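Long-range contact in TRAP dicarboxylate transporter, DctP subunit (Ochrobactrum anthropi, PDB 4P47), which probably captures a small, likely carboxylate-bearing solute in the periplasm and delivers it to the membrane components of a TRAP transporter: residues K103-V108 and T130-R135. Numbering follows the deposited sequence.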
loop_
_atom_site.group_PDB
_atom_site.type_symbol
_atom_site.label_atom_id
_atom_site.label_comp_id
_atom_site.label_asym_id
_atom_site.label_seq_id
_atom_site.Cartn_x
_atom_site.Cartn_y
_atom_site.Cartn_z
ATOM N N LYS A 103 12.672 -10.060 4.448
ATOM C CA LYS A 103 13.085 -8.694 4.762
ATOM C C LYS A 103 13.133 -7.745 3.568
ATOM O O LYS A 103 12.931 -6.528 3.731
ATOM C CB LYS A 103 14.460 -8.715 5.437
ATOM C CG LYS A 103 14.373 -8.632 6.930
ATOM C CD LYS A 103 13.893 -7.254 7.375
ATOM C CE LYS A 103 13.272 -7.327 8.751
ATOM N NZ LYS A 103 14.039 -8.220 9.668
ATOM N N ALA A 104 13.397 -8.281 2.383
ATOM C CA ALA A 104 13.469 -7.454 1.194
ATOM C C ALA A 104 12.167 -6.672 0.981
ATOM O O ALA A 104 12.220 -5.599 0.384
ATOM C CB ALA A 104 13.815 -8.300 -0.027
ATOM N N PHE A 105 11.034 -7.211 1.430
ATOM C CA PHE A 105 9.768 -6.508 1.256
ATOM C C PHE A 105 9.715 -5.175 2.007
ATOM O O PHE A 105 8.857 -4.348 1.702
ATOM C CB PHE A 105 8.590 -7.395 1.633
ATOM C CG PHE A 105 8.127 -8.277 0.515
ATOM C CD1 PHE A 105 8.702 -9.525 0.306
ATOM C CD2 PHE A 105 7.137 -7.861 -0.338
ATOM C CE1 PHE A 105 8.280 -10.338 -0.734
ATOM C CE2 PHE A 105 6.717 -8.685 -1.385
ATOM C CZ PHE A 105 7.297 -9.925 -1.572
ATOM N N GLU A 106 10.611 -4.923 2.953
ATOM C CA GLU A 106 10.678 -3.603 3.578
ATOM C C GLU A 106 10.955 -2.518 2.563
ATOM O O GLU A 106 10.621 -1.347 2.794
ATOM C CB GLU A 106 11.736 -3.617 4.674
ATOM C CG GLU A 106 11.883 -2.352 5.473
ATOM C CD GLU A 106 12.832 -2.538 6.630
ATOM O OE1 GLU A 106 14.052 -2.705 6.375
ATOM O OE2 GLU A 106 12.367 -2.529 7.777
ATOM N N ALA A 107 11.501 -2.895 1.411
ATOM C CA ALA A 107 11.756 -1.913 0.368
ATOM C C ALA A 107 10.472 -1.168 -0.045
ATOM O O ALA A 107 10.530 -0.000 -0.425
ATOM C CB ALA A 107 12.423 -2.558 -0.869
ATOM N N VAL A 108 9.312 -1.823 0.001
ATOM C CA VAL A 108 8.094 -1.151 -0.467
ATOM C C VAL A 108 7.622 -0.068 0.489
ATOM O O VAL A 108 6.800 0.759 0.121
ATOM C CB VAL A 108 6.921 -2.118 -0.757
ATOM C CG1 VAL A 108 7.341 -3.221 -1.728
ATOM C CG2 VAL A 108 6.309 -2.702 0.505
ATOM N N THR A 130 8.607 -8.247 -9.197
ATOM C CA THR A 130 8.717 -9.639 -9.576
ATOM C C THR A 130 9.788 -10.363 -8.774
ATOM O O THR A 130 9.583 -11.470 -8.282
ATOM C CB THR A 130 8.974 -9.743 -11.078
ATOM O OG1 THR A 130 7.873 -9.135 -11.775
ATOM C CG2 THR A 130 9.122 -11.203 -11.520
ATOM N N ASN A 131 10.924 -9.712 -8.586
ATOM C CA ASN A 131 12.004 -10.313 -7.831
ATOM C C ASN A 131 11.692 -10.425 -6.342
ATOM O O ASN A 131 12.159 -11.340 -5.680
ATOM C CB ASN A 131 13.326 -9.569 -8.089
ATOM C CG ASN A 131 13.874 -9.841 -9.466
ATOM O OD1 ASN A 131 13.551 -10.850 -10.071
ATOM N ND2 ASN A 131 14.698 -8.935 -9.971
ATOM N N LEU A 132 10.870 -9.525 -5.821
ATOM C CA LEU A 132 10.405 -9.698 -4.462
ATOM C C LEU A 132 9.565 -10.970 -4.364
ATOM O O LEU A 132 9.749 -11.770 -3.448
ATOM C CB LEU A 132 9.581 -8.496 -3.995
ATOM C CG LEU A 132 10.366 -7.229 -3.636
ATOM C CD1 LEU A 132 9.417 -6.113 -3.294
ATOM C CD2 LEU A 132 11.311 -7.501 -2.479
ATOM N N MET A 133 8.632 -11.156 -5.292
ATOM C CA MET A 133 7.742 -12.323 -5.239
ATOM C C MET A 133 8.476 -13.644 -5.328
ATOM O O MET A 133 8.041 -14.641 -4.777
ATOM C CB MET A 133 6.680 -12.238 -6.338
ATOM C CG MET A 133 5.677 -11.151 -6.078
ATOM S SD MET A 133 4.206 -11.270 -7.084
ATOM C CE MET A 133 4.915 -11.234 -8.718
ATOM N N LYS A 134 9.604 -13.664 -6.021
ATOM C CA LYS A 134 10.398 -14.879 -6.114
ATOM C C LYS A 134 10.911 -15.391 -4.773
ATOM O O LYS A 134 11.254 -16.556 -4.632
ATOM C CB LYS A 134 11.554 -14.672 -7.097
ATOM C CG LYS A 134 11.052 -14.564 -8.529
ATOM C CD LYS A 134 12.039 -15.101 -9.556
ATOM C CE LYS A 134 12.947 -14.017 -10.087
ATOM N NZ LYS A 134 13.737 -14.508 -11.262
ATOM N N ARG A 135 10.935 -14.516 -3.774
ATOM C CA ARG A 135 11.394 -14.861 -2.444
ATOM C C ARG A 135 10.313 -15.540 -1.593
ATOM O O ARG A 135 10.586 -16.016 -0.484
ATOM C CB ARG A 135 11.897 -13.587 -1.734
ATOM C CG ARG A 135 13.039 -12.891 -2.486
ATOM C CD ARG A 135 13.379 -11.478 -1.956
ATOM N NE ARG A 135 14.449 -10.868 -2.755
ATOM C CZ ARG A 135 15.746 -11.022 -2.506
ATOM N NH1 ARG A 135 16.144 -11.745 -1.468
ATOM N NH2 ARG A 135 16.650 -10.456 -3.296
#
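Leu132 is the wedge that joins the 103-108 segment, in the loop between strand 90-94 and helix 117-125 of this family 7 solute-binding fold, to the 130-135 segment on helix 127-133. Its CB sits over one face of the Phe105 ring, 4.0 Å from the centroid and offset toward the rim, in a CH-pi contact whose nearest ring atom is CZ. The leucine's two methyls then part: CD1 of Leu132 lies 3.9 Å from CG1 of Val108, while CD2 of Leu132 meets CB of Ala104 at 3.6 Å and the carbonyl O of the same alanine at a similar distance. CG of Leu132 is anti to its own carbonyl carbon (chi1 -76°), and the Leu132 and Phe105 side chains slide past each other in opposite directions. Phe105 CE1 lies 3.4 Å from the carbonyl O of Leu132. That oxygen accepts a hydrogen bond from Arg135 N, whereas Ala104 O accepts the i to i+3 hydrogen bond from Ala107 N. Arg135 runs extended from CG to NE along the exposed margin, laying its CD 3.7 Å from CB of Ala104 and one guanidinium face over that methyl. An alanine in place of Phe105 would probably lose the CH-pi contact to Leu132 CB and loosen the fit between the segments. Farther out, Tyr146 of strand 141-156 touches both Phe105 and Leu132, Ile241 of strand 229-245 packs on Phe105, and Thr323 of helix 321-336 adjoins Ala104 and Arg135. No hydrogen bond links the two segments, so shape complementarity and dispersion hold this buried junction together, with the arginine's aliphatic chain bordering it.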